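Local coordinates for proton-dependent oligopeptide transporter family protein (Xanthomonas campestris, PDB 6EI3) that probably carries small peptides across the bacterial membrane by coupling their uptake to the movement of protons, as in other transporters of the POT family, at residues M331-I343 with A397-V411. Numbering follows the deposited sequence.
Sequences MQALNPLLVMLLI and AWQILPYALLTFGEV. With 78M ((2S)-2,3-dihydroxypropyl(7Z)-pentadec-7-enoate), chain K; 78M ((2S)-2,3-dihydroxypropyl(7Z)-pentadec-7-enoate), chain E; 78M ((2S)-2,3-dihydroxypropyl(7Z)-pentadec-7-enoate), chain F.
Y403 and T407 of helix 400-424 pack against helix 334-357 in a buried helix-helix contact of the major facilitator fold; segments 334-343 and 400-411 cross at -54°, their axes 9.3 Å apart at closest approach. At the N-terminal end the Y403 ring lies against residues M331-N335: M331 O sits above one face, offset toward the rim, 3.4 Å from Y403 CZ, while L334 CB makes an off-centre CH-pi contact 4.2 Å from the ring centroid. W313 meets the same ring edge-to-face. L334 CD1 also reaches I400 CG1, and its other methyl, CD2, touches the acyl chain of a bound monoacylglycerol, so this leucine joins the helix pair to lipid. Farther along, T407 is a knob among N335, L338, V339 and L342, its methyl CG2 3.5 Å from L338 CB; L342 answers as a knob among A404, T407, F408 and V411. One polar cluster interrupts the apolar seam. N335 sends its amide across to helix 400-424, its chi1 of 176° setting CG trans to the backbone N, and there ND2 spends both hydrogens: one goes to E410 OE1 at 2.8 Å in a nearly straight bond (170°), the other to T407 OG1 at 3.0 Å. Both acceptors lie close to the amide plane, and the carboxylate is nearly coplanar with the amide. A water donates to N335 OD1 and E410 OE2, closing a ring around the pair. T407 OG1 in turn donates a hydrogen bond to Y403 O, which T407 N approaches from the opposite face. F302 and F306 of helix 281-306 pack on E410. With OE1 held by the N335 amide and OE2 by the water, the carboxylate is probably restricted in its rotation, and the cluster ties the two helices together by directional bonds as well as by packing.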
ATOM      1  N   MET A 331     -12.853   4.183  14.654  1.00 23.30           N
ATOM      2  CA  MET A 331     -11.652   4.985  14.924  1.00 22.78           C
ATOM      3  C   MET A 331     -10.844   5.207  13.652  1.00 26.80           C
ATOM      4  O   MET A 331     -10.110   6.188  13.576  1.00 26.83           O
ATOM      5  CB  MET A 331     -10.758   4.322  15.990  1.00 24.53           C
ATOM      6  CG  MET A 331     -11.380   4.328  17.385  1.00 28.09           C
ATOM      7  SD  MET A 331     -11.822   5.970  18.022  1.00 32.00           S
ATOM      8  CE  MET A 331     -10.229   6.557  18.580  1.00 28.57           C
ATOM      9  N   GLN A 332     -10.979   4.303  12.657  1.00 22.94           N
ATOM     10  CA  GLN A 332     -10.290   4.423  11.374  1.00 23.37           C
ATOM     11  C   GLN A 332     -10.665   5.704  10.631  1.00 26.84           C
ATOM     12  O   GLN A 332      -9.876   6.167   9.822  1.00 25.59           O
ATOM     13  CB  GLN A 332     -10.475   3.171  10.511  1.00 24.48           C
ATOM     14  CG  GLN A 332      -9.710   1.963  11.078  1.00 25.21           C
ATOM     15  CD  GLN A 332     -10.198   0.689  10.452  1.00 30.81           C
ATOM     16  OE1 GLN A 332      -9.622   0.185   9.501  1.00 25.86           O
ATOM     17  NE2 GLN A 332     -11.309   0.169  10.918  1.00 21.06           N
ATOM     18  N   ALA A 333     -11.816   6.341  10.979  1.00 24.42           N
ATOM     19  CA  ALA A 333     -12.225   7.619  10.372  1.00 23.41           C
ATOM     20  C   ALA A 333     -11.248   8.736  10.734  1.00 28.32           C
ATOM     21  O   ALA A 333     -11.213   9.761  10.053  1.00 28.49           O
ATOM     22  CB  ALA A 333     -13.621   7.990  10.826  1.00 24.16           C
ATOM     23  N   LEU A 334     -10.460   8.544  11.812  1.00 25.11           N
ATOM     24  CA  LEU A 334      -9.503   9.568  12.233  1.00 25.94           C
ATOM     25  C   LEU A 334      -8.388   9.764  11.238  1.00 29.63           C
ATOM     26  O   LEU A 334      -7.881  10.869  11.130  1.00 30.77           O
ATOM     27  CB  LEU A 334      -8.901   9.273  13.611  1.00 25.79           C
ATOM     28  CG  LEU A 334      -9.806   9.421  14.824  1.00 30.56           C
ATOM     29  CD1 LEU A 334      -9.078   8.928  16.056  1.00 31.54           C
ATOM     30  CD2 LEU A 334     -10.234  10.878  15.041  1.00 32.51           C
ATOM     31  N   ASN A 335      -8.006   8.712  10.509  1.00 24.74           N
ATOM     32  CA  ASN A 335      -6.930   8.834   9.547  1.00 23.95           C
ATOM     33  C   ASN A 335      -7.255   9.837   8.413  1.00 29.03           C
ATOM     34  O   ASN A 335      -6.530  10.837   8.322  1.00 28.76           O
ATOM     35  CB  ASN A 335      -6.492   7.483   9.037  1.00 21.03           C
ATOM     36  CG  ASN A 335      -5.451   7.592   7.972  1.00 34.39           C
ATOM     37  OD1 ASN A 335      -5.685   7.215   6.833  1.00 29.62           O
ATOM     38  ND2 ASN A 335      -4.290   8.139   8.317  1.00 28.55           N
ATOM     39  N   PRO A 336      -8.346   9.675   7.607  1.00 26.75           N
ATOM     40  CA  PRO A 336      -8.641  10.680   6.561  1.00 26.15           C
ATOM     41  C   PRO A 336      -8.965  12.067   7.120  1.00 32.49           C
ATOM     42  O   PRO A 336      -8.626  13.062   6.473  1.00 33.01           O
ATOM     43  CB  PRO A 336      -9.827  10.068   5.805  1.00 27.11           C
ATOM     44  CG  PRO A 336     -10.489   9.158   6.805  1.00 30.86           C
ATOM     45  CD  PRO A 336      -9.320   8.558   7.542  1.00 27.06           C
ATOM     46  N   LEU A 337      -9.564  12.156   8.335  1.00 29.87           N
ATOM     47  CA  LEU A 337      -9.815  13.464   8.957  1.00 30.06           C
ATOM     48  C   LEU A 337      -8.472  14.164   9.211  1.00 32.11           C
ATOM     49  O   LEU A 337      -8.320  15.341   8.897  1.00 31.04           O
ATOM     50  CB  LEU A 337     -10.595  13.339  10.287  1.00 31.08           C
ATOM     51  CG  LEU A 337     -10.709  14.643  11.109  1.00 39.06           C
ATOM     52  CD1 LEU A 337     -11.597  15.664  10.424  1.00 40.82           C
ATOM     53  CD2 LEU A 337     -11.182  14.385  12.539  1.00 43.76           C
ATOM     54  N   LEU A 338      -7.503  13.421   9.777  1.00 28.78           N
ATOM     55  CA  LEU A 338      -6.191  13.967  10.101  1.00 27.97           C
ATOM     56  C   LEU A 338      -5.350  14.258   8.852  1.00 31.32           C
ATOM     57  O   LEU A 338      -4.579  15.207   8.856  1.00 31.99           O
ATOM     58  CB  LEU A 338      -5.450  13.084  11.119  1.00 26.53           C
ATOM     59  CG  LEU A 338      -5.952  13.161  12.551  1.00 30.08           C
ATOM     60  CD1 LEU A 338      -5.583  11.899  13.313  1.00 29.53           C
ATOM     61  CD2 LEU A 338      -5.431  14.409  13.263  1.00 31.94           C
ATOM     62  N   VAL A 339      -5.523  13.488   7.775  1.00 27.75           N
ATOM     63  CA  VAL A 339      -4.822  13.765   6.517  1.00 26.94           C
ATOM     64  C   VAL A 339      -5.328  15.157   6.022  1.00 32.38           C
ATOM     65  O   VAL A 339      -4.524  16.018   5.648  1.00 32.85           O
ATOM     66  CB  VAL A 339      -5.069  12.671   5.432  1.00 29.43           C
ATOM     67  CG1 VAL A 339      -4.620  13.151   4.041  1.00 28.60           C
ATOM     68  CG2 VAL A 339      -4.384  11.353   5.784  1.00 28.16           C
ATOM     69  N   MET A 340      -6.656  15.366   6.040  1.00 28.87           N
ATOM     70  CA  MET A 340      -7.266  16.617   5.557  1.00 29.52           C
ATOM     71  C   MET A 340      -6.891  17.811   6.400  1.00 35.21           C
ATOM     72  O   MET A 340      -6.802  18.902   5.856  1.00 36.35           O
ATOM     73  CB  MET A 340      -8.790  16.496   5.390  1.00 31.25           C
ATOM     74  CG  MET A 340      -9.169  15.617   4.209  1.00 34.18           C
ATOM     75  SD  MET A 340     -10.946  15.463   3.914  1.00 38.47           S
ATOM     76  CE  MET A 340     -11.494  14.653   5.444  1.00 34.54           C
ATOM     77  N   LEU A 341      -6.634  17.616   7.705  1.00 31.91           N
ATOM     78  CA  LEU A 341      -6.192  18.709   8.567  1.00 33.54           C
ATOM     79  C   LEU A 341      -4.672  18.952   8.419  1.00 37.09           C
ATOM     80  O   LEU A 341      -4.243  20.104   8.343  1.00 36.79           O
ATOM     81  CB  LEU A 341      -6.507  18.408  10.054  1.00 34.16           C
ATOM     82  CG  LEU A 341      -7.980  18.451  10.499  1.00 39.81           C
ATOM     83  CD1 LEU A 341      -8.125  17.979  11.936  1.00 40.04           C
ATOM     84  CD2 LEU A 341      -8.564  19.851  10.357  1.00 42.56           C
ATOM     85  N   LEU A 342      -3.870  17.859   8.411  1.00 32.17           N
ATOM     86  CA  LEU A 342      -2.400  17.901   8.428  1.00 31.76           C
ATOM     87  C   LEU A 342      -1.741  18.213   7.094  1.00 35.15           C
ATOM     88  O   LEU A 342      -0.665  18.805   7.126  1.00 34.95           O
ATOM     89  CB  LEU A 342      -1.777  16.634   9.051  1.00 30.65           C
ATOM     90  CG  LEU A 342      -2.104  16.405  10.547  1.00 33.87           C
ATOM     91  CD1 LEU A 342      -1.651  15.007  11.000  1.00 32.05           C
ATOM     92  CD2 LEU A 342      -1.534  17.524  11.441  1.00 35.88           C
ATOM     93  N   ILE A 343      -2.335  17.832   5.949  1.00 32.71           N
ATOM     94  CA  ILE A 343      -1.789  18.218   4.637  1.00 35.03           C
ATOM     95  C   ILE A 343      -1.702  19.792   4.592  1.00 42.40           C
ATOM     96  O   ILE A 343      -0.584  20.296   4.495  1.00 42.35           O
ATOM     97  CB  ILE A 343      -2.550  17.569   3.422  1.00 37.64           C
ATOM     98  CG1 ILE A 343      -2.169  16.060   3.224  1.00 35.82           C
ATOM     99  CG2 ILE A 343      -2.411  18.384   2.113  1.00 38.74           C
ATOM    100  CD1 ILE A 343      -0.802  15.731   2.657  1.00 41.68           C
ATOM    101  N   ALA A 397     -10.865   6.702  23.187  1.00 27.85           N
ATOM    102  CA  ALA A 397     -10.385   8.037  22.788  1.00 27.96           C
ATOM    103  C   ALA A 397      -8.866   8.148  22.937  1.00 31.12           C
ATOM    104  O   ALA A 397      -8.255   8.981  22.277  1.00 31.40           O
ATOM    105  CB  ALA A 397     -11.082   9.126  23.608  1.00 29.68           C
ATOM    106  N   TRP A 398      -8.238   7.284  23.761  1.00 29.97           N
ATOM    107  CA  TRP A 398      -6.768   7.245  23.882  1.00 30.75           C
ATOM    108  C   TRP A 398      -6.109   6.914  22.538  1.00 30.72           C
ATOM    109  O   TRP A 398      -4.970   7.325  22.316  1.00 30.35           O
ATOM    110  CB  TRP A 398      -6.318   6.219  24.928  1.00 31.65           C
ATOM    111  CG  TRP A 398      -6.193   6.779  26.309  1.00 34.84           C
ATOM    112  CD1 TRP A 398      -7.017   6.544  27.366  1.00 38.50           C
ATOM    113  CD2 TRP A 398      -5.201   7.706  26.768  1.00 35.80           C
ATOM    114  NE1 TRP A 398      -6.565   7.217  28.476  1.00 39.51           N
ATOM    115  CE2 TRP A 398      -5.459   7.951  28.135  1.00 40.90           C
ATOM    116  CE3 TRP A 398      -4.131   8.381  26.148  1.00 37.18           C
ATOM    117  CZ2 TRP A 398      -4.677   8.829  28.902  1.00 40.97           C
ATOM    118  CZ3 TRP A 398      -3.339   9.223  26.917  1.00 39.84           C
ATOM    119  CH2 TRP A 398      -3.616   9.440  28.277  1.00 41.11           C
ATOM    120  N   GLN A 399      -6.821   6.200  21.627  1.00 26.12           N
ATOM    121  CA  GLN A 399      -6.253   5.887  20.285  1.00 26.38           C
ATOM    122  C   GLN A 399      -6.080   7.133  19.378  1.00 30.34           C
ATOM    123  O   GLN A 399      -5.385   7.028  18.367  1.00 29.90           O
ATOM    124  CB  GLN A 399      -7.046   4.809  19.535  1.00 27.49           C
ATOM    125  CG  GLN A 399      -7.041   3.430  20.180  1.00 29.43           C
ATOM    126  CD  GLN A 399      -7.532   2.368  19.226  1.00 35.99           C
ATOM    127  OE1 GLN A 399      -8.484   2.570  18.447  1.00 28.97           O
ATOM    128  NE2 GLN A 399      -6.936   1.181  19.323  1.00 24.18           N
ATOM    129  N   ILE A 400      -6.686   8.302  19.742  1.00 26.73           N
ATOM    130  CA  ILE A 400      -6.513   9.585  19.016  1.00 25.86           C
ATOM    131  C   ILE A 400      -4.998   9.927  18.988  1.00 29.92           C
ATOM    132  O   ILE A 400      -4.505  10.365  17.951  1.00 28.92           O
ATOM    133  CB  ILE A 400      -7.323  10.762  19.678  1.00 29.21           C
ATOM    134  CG1 ILE A 400      -8.857  10.581  19.516  1.00 29.17           C
ATOM    135  CG2 ILE A 400      -6.880  12.149  19.117  1.00 28.69           C
ATOM    136  CD1 ILE A 400      -9.748  11.524  20.435  1.00 30.94           C
ATOM    137  N   LEU A 401      -4.283   9.742  20.134  1.00 27.47           N
ATOM    138  CA  LEU A 401      -2.835  10.007  20.244  1.00 28.27           C
ATOM    139  C   LEU A 401      -2.035   9.222  19.180  1.00 31.29           C
ATOM    140  O   LEU A 401      -1.463   9.880  18.315  1.00 30.36           O
ATOM    141  CB  LEU A 401      -2.300   9.787  21.668  1.00 29.33           C
ATOM    142  CG  LEU A 401      -0.783   9.940  21.890  1.00 35.24           C
ATOM    143  CD1 LEU A 401      -0.307  11.380  21.625  1.00 35.60           C
ATOM    144  CD2 LEU A 401      -0.415   9.532  23.309  1.00 39.53           C
ATOM    145  N   PRO A 402      -2.055   7.867  19.114  1.00 26.71           N
ATOM    146  CA  PRO A 402      -1.327   7.202  18.013  1.00 25.20           C
ATOM    147  C   PRO A 402      -1.908   7.486  16.624  1.00 27.61           C
ATOM    148  O   PRO A 402      -1.139   7.482  15.682  1.00 27.54           O
ATOM    149  CB  PRO A 402      -1.373   5.715  18.387  1.00 26.90           C
ATOM    150  CG  PRO A 402      -2.542   5.570  19.322  1.00 31.65           C
ATOM    151  CD  PRO A 402      -2.604   6.873  20.072  1.00 27.96           C
ATOM    152  N   TYR A 403      -3.222   7.785  16.478  1.00 24.83           N
ATOM    153  CA  TYR A 403      -3.740   8.147  15.152  1.00 24.43           C
ATOM    154  C   TYR A 403      -3.084   9.451  14.670  1.00 28.48           C
ATOM    155  O   TYR A 403      -2.679   9.535  13.513  1.00 27.72           O
ATOM    156  CB  TYR A 403      -5.281   8.293  15.133  1.00 25.03           C
ATOM    157  CG  TYR A 403      -5.954   7.056  14.579  1.00 25.18           C
ATOM    158  CD1 TYR A 403      -5.986   6.813  13.208  1.00 26.37           C
ATOM    159  CD2 TYR A 403      -6.432   6.062  15.427  1.00 25.58           C
ATOM    160  CE1 TYR A 403      -6.496   5.625  12.695  1.00 25.58           C
ATOM    161  CE2 TYR A 403      -6.993   4.890  14.924  1.00 26.22           C
ATOM    162  CZ  TYR A 403      -7.021   4.677  13.558  1.00 33.46           C
ATOM    163  OH  TYR A 403      -7.542   3.516  13.066  1.00 30.39           O
ATOM    164  N   ALA A 404      -2.969  10.450  15.563  1.00 26.72           N
ATOM    165  CA  ALA A 404      -2.366  11.752  15.245  1.00 27.46           C
ATOM    166  C   ALA A 404      -0.909  11.583  14.855  1.00 30.88           C
ATOM    167  O   ALA A 404      -0.479  12.101  13.821  1.00 29.97           O
ATOM    168  CB  ALA A 404      -2.493  12.710  16.435  1.00 28.32           C
ATOM    169  N   LEU A 405      -0.159  10.821  15.668  1.00 28.29           N
ATOM    170  CA  LEU A 405       1.259  10.578  15.432  1.00 27.37           C
ATOM    171  C   LEU A 405       1.482   9.840  14.123  1.00 28.90           C
ATOM    172  O   LEU A 405       2.286  10.296  13.303  1.00 26.24           O
ATOM    173  CB  LEU A 405       1.895   9.821  16.616  1.00 27.44           C
ATOM    174  CG  LEU A 405       1.985  10.603  17.942  1.00 32.95           C
ATOM    175  CD1 LEU A 405       2.130   9.666  19.112  1.00 32.48           C
ATOM    176  CD2 LEU A 405       3.132  11.652  17.917  1.00 36.77           C
ATOM    177  N   LEU A 406       0.718   8.741  13.899  1.00 26.56           N
ATOM    178  CA  LEU A 406       0.839   7.922  12.683  1.00 25.61           C
ATOM    179  C   LEU A 406       0.453   8.674  11.394  1.00 25.77           C
ATOM    180  O   LEU A 406       1.128   8.505  10.380  1.00 23.04           O
ATOM    181  CB  LEU A 406       0.060   6.601  12.813  1.00 25.02           C
ATOM    182  CG  LEU A 406       0.056   5.662  11.585  1.00 29.09           C
ATOM    183  CD1 LEU A 406       1.460   5.079  11.294  1.00 28.29           C
ATOM    184  CD2 LEU A 406      -0.971   4.571  11.744  1.00 29.56           C
ATOM    185  N   THR A 407      -0.648   9.460  11.439  1.00 22.48           N
ATOM    186  CA  THR A 407      -1.124  10.236  10.298  1.00 22.85           C
ATOM    187  C   THR A 407      -0.155  11.366   9.986  1.00 28.22           C
ATOM    188  O   THR A 407       0.054  11.677   8.802  1.00 27.25           O
ATOM    189  CB  THR A 407      -2.574  10.683  10.474  1.00 27.99           C
ATOM    190  OG1 THR A 407      -3.336   9.513  10.791  1.00 26.98           O
ATOM    191  CG2 THR A 407      -3.132  11.310   9.187  1.00 26.26           C
ATOM    192  N   PHE A 408       0.475  11.942  11.045  1.00 25.55           N
ATOM    193  CA  PHE A 408       1.524  12.950  10.870  1.00 26.38           C
ATOM    194  C   PHE A 408       2.687  12.287  10.109  1.00 31.03           C
ATOM    195  O   PHE A 408       3.152  12.837   9.105  1.00 31.69           O
ATOM    196  CB  PHE A 408       1.994  13.543  12.220  1.00 28.66           C
ATOM    197  CG  PHE A 408       2.961  14.702  12.090  1.00 30.99           C
ATOM    198  CD1 PHE A 408       2.605  15.857  11.396  1.00 34.33           C
ATOM    199  CD2 PHE A 408       4.198  14.671  12.724  1.00 33.82           C
ATOM    200  CE1 PHE A 408       3.490  16.944  11.304  1.00 35.58           C
ATOM    201  CE2 PHE A 408       5.085  15.753  12.623  1.00 36.70           C
ATOM    202  CZ  PHE A 408       4.723  16.878  11.918  1.00 34.65           C
ATOM    203  N   GLY A 409       3.065  11.076  10.524  1.00 27.84           N
ATOM    204  CA  GLY A 409       4.104  10.312   9.844  1.00 27.28           C
ATOM    205  C   GLY A 409       3.751  10.044   8.390  1.00 29.97           C
ATOM    206  O   GLY A 409       4.573  10.273   7.501  1.00 30.38           O
ATOM    207  N   GLU A 410       2.501   9.613   8.137  1.00 25.56           N
ATOM    208  CA  GLU A 410       1.980   9.334   6.793  1.00 25.36           C
ATOM    209  C   GLU A 410       2.123  10.541   5.860  1.00 28.78           C
ATOM    210  O   GLU A 410       2.655  10.390   4.767  1.00 26.91           O
ATOM    211  CB  GLU A 410       0.511   8.897   6.859  1.00 26.61           C
ATOM    212  CG  GLU A 410      -0.108   8.692   5.484  1.00 33.70           C
ATOM    213  CD  GLU A 410      -1.615   8.569   5.413  1.00 45.95           C
ATOM    214  OE1 GLU A 410      -2.296   8.763   6.445  1.00 35.45           O
ATOM    215  OE2 GLU A 410      -2.115   8.253   4.314  1.00 41.58           O
ATOM    216  N   VAL A 411       1.655  11.727   6.298  1.00 24.77           N
ATOM    217  CA  VAL A 411       1.738  12.980   5.538  1.00 26.14           C
ATOM    218  C   VAL A 411       3.218  13.329   5.226  1.00 30.92           C
ATOM    219  O   VAL A 411       3.518  13.789   4.122  1.00 30.96           O
ATOM    220  CB  VAL A 411       0.979  14.131   6.279  1.00 31.16           C
ATOM    221  CG1 VAL A 411       1.353  15.498   5.735  1.00 33.07           C
ATOM    222  CG2 VAL A 411      -0.539  13.924   6.212  1.00 30.30           C
TER
HETATM  223  O21 78M K 610     -13.304  10.343  27.396  1.00 85.69           O
HETATM  224  C20 78M K 610     -14.487  11.105  27.208  1.00 85.57           C
HETATM  225  C18 78M K 610     -14.934  11.057  25.766  1.00 83.92           C
HETATM  226  O19 78M K 610     -13.907  11.579  24.913  1.00 83.11           O
HETATM  227  C17 78M K 610     -16.236  11.790  25.532  1.00 83.47           C
HETATM  228  O2  78M K 610     -16.633  11.348  24.211  1.00 81.02           O
HETATM  229  C1  78M K 610     -17.804  10.710  24.065  1.00 78.00           C
HETATM  230  O1  78M K 610     -18.660  10.660  24.908  1.00 79.81           O
HETATM  231  C2  78M K 610     -17.884  10.032  22.731  1.00 71.93           C
HETATM  232  C3  78M K 610     -17.106   8.727  22.723  1.00 66.89           C
HETATM  233  C4  78M K 610     -16.915   8.156  21.331  1.00 63.84           C
HETATM  234  C5  78M K 610     -15.652   7.316  21.186  1.00 62.46           C
HETATM  235  C6  78M K 610     -14.344   8.118  21.148  1.00 63.73           C
HETATM  236  C7  78M K 610     -14.237   8.915  19.892  1.00 65.71           C
HETATM  237  C8  78M K 610     -13.153   9.443  19.368  1.00 66.79           C
HETATM  238  C9  78M K 610     -13.107  10.221  18.092  1.00 68.81           C
HETATM  239  C10 78M K 610     -13.004   9.303  16.865  1.00 71.15           C
HETATM  240  C11 78M K 610     -14.325   8.927  16.194  1.00 72.51           C
HETATM  241  C12 78M K 610     -14.881   9.957  15.219  1.00 74.54           C
HETATM  242  C13 78M K 610     -14.020  10.192  13.986  1.00 75.71           C
HETATM  243  C15 78M K 610     -13.572  11.594  11.950  1.00 78.07           C
HETATM  244  C14 78M K 610     -14.445  11.390  13.159  1.00 77.54           C
HETATM  245  O21 78M E 604     -11.653   9.414  29.707  1.00 88.93           O
HETATM  246  C20 78M E 604     -10.263   9.259  29.445  1.00 87.65           C
HETATM  247  C18 78M E 604      -9.778  10.255  28.417  1.00 86.30           C
HETATM  248  O19 78M E 604     -10.587  10.168  27.241  1.00 86.46           O
HETATM  249  C17 78M E 604      -8.335  10.030  28.036  1.00 83.86           C
HETATM  250  O2  78M E 604      -7.867  11.135  27.225  1.00 81.97           O
HETATM  251  C1  78M E 604      -7.796  10.967  25.898  1.00 78.11           C
HETATM  252  O1  78M E 604      -8.386  10.111  25.301  1.00 77.28           O
HETATM  253  C2  78M E 604      -6.875  11.969  25.262  1.00 76.48           C
HETATM  254  C3  78M E 604      -5.992  11.356  24.178  1.00 74.69           C
HETATM  255  C4  78M E 604      -4.831  12.237  23.737  1.00 75.44           C
HETATM  256  C5  78M E 604      -5.155  13.251  22.645  1.00 76.07           C
HETATM  257  C6  78M E 604      -3.918  13.811  21.943  1.00 77.18           C
HETATM  258  C7  78M E 604      -4.216  14.955  21.030  1.00 79.29           C
HETATM  259  C8  78M E 604      -3.896  15.045  19.752  1.00 81.53           C
HETATM  260  C9  78M E 604      -4.186  16.204  18.839  1.00 85.03           C
HETATM  261  C10 78M E 604      -5.520  16.104  18.079  1.00 87.47           C
HETATM  262  C11 78M E 604      -6.764  16.526  18.867  1.00 90.21           C
HETATM  263  C12 78M E 604      -7.081  18.018  18.843  1.00 92.73           C
HETATM  264  C13 78M E 604      -8.454  18.363  19.408  1.00 94.82           C
HETATM  265  C15 78M E 604     -10.266  20.108  19.730  1.00 96.40           C
HETATM  266  C14 78M E 604      -8.852  19.825  19.262  1.00 96.18           C
HETATM  267  O21 78M F 605      -4.034   5.285  32.969  1.00 91.69           O
HETATM  268  C20 78M F 605      -2.953   4.940  32.114  1.00 90.09           C
HETATM  269  C18 78M F 605      -2.089   6.148  31.836  1.00 89.53           C
HETATM  270  O19 78M F 605      -2.836   7.152  31.145  1.00 89.14           O
HETATM  271  C17 78M F 605      -0.804   5.809  31.110  1.00 88.30           C
HETATM  272  O2  78M F 605      -1.064   5.599  29.699  1.00 85.21           O
HETATM  273  C1  78M F 605      -0.732   6.581  28.849  1.00 84.15           C
HETATM  274  O1  78M F 605      -0.519   7.718  29.187  1.00 88.10           O
HETATM  275  C2  78M F 605      -0.646   6.078  27.437  1.00 78.33           C
HETATM  276  C3  78M F 605      -0.348   7.169  26.411  1.00 74.24           C
HETATM  277  C4  78M F 605       0.929   6.932  25.624  1.00 71.25           C
HETATM  278  C5  78M F 605       2.149   7.697  26.114  1.00 69.73           C
HETATM  279  C6  78M F 605       3.442   7.297  25.401  1.00 68.18           C
HETATM  280  C7  78M F 605       4.077   8.412  24.634  1.00 67.48           C
HETATM  281  C8  78M F 605       3.839   8.738  23.374  1.00 66.83           C
HETATM  282  C9  78M F 605       4.474   9.855  22.600  1.00 67.28           C
HETATM  283  C10 78M F 605       4.098  11.253  23.107  1.00 69.39           C
HETATM  284  C11 78M F 605       5.085  12.347  22.720  1.00 71.76           C
HETATM  285  C12 78M F 605       4.862  12.959  21.346  1.00 71.98           C
HETATM  286  C13 78M F 605       6.021  13.811  20.861  1.00 73.28           C
HETATM  287  C15 78M F 605       6.946  15.336  19.078  1.00 75.61           C
HETATM  288  C14 78M F 605       5.764  14.515  19.541  1.00 73.81           C
HETATM  289  O   HOH W   1      -4.608   7.455   4.293  1.00 32.11           O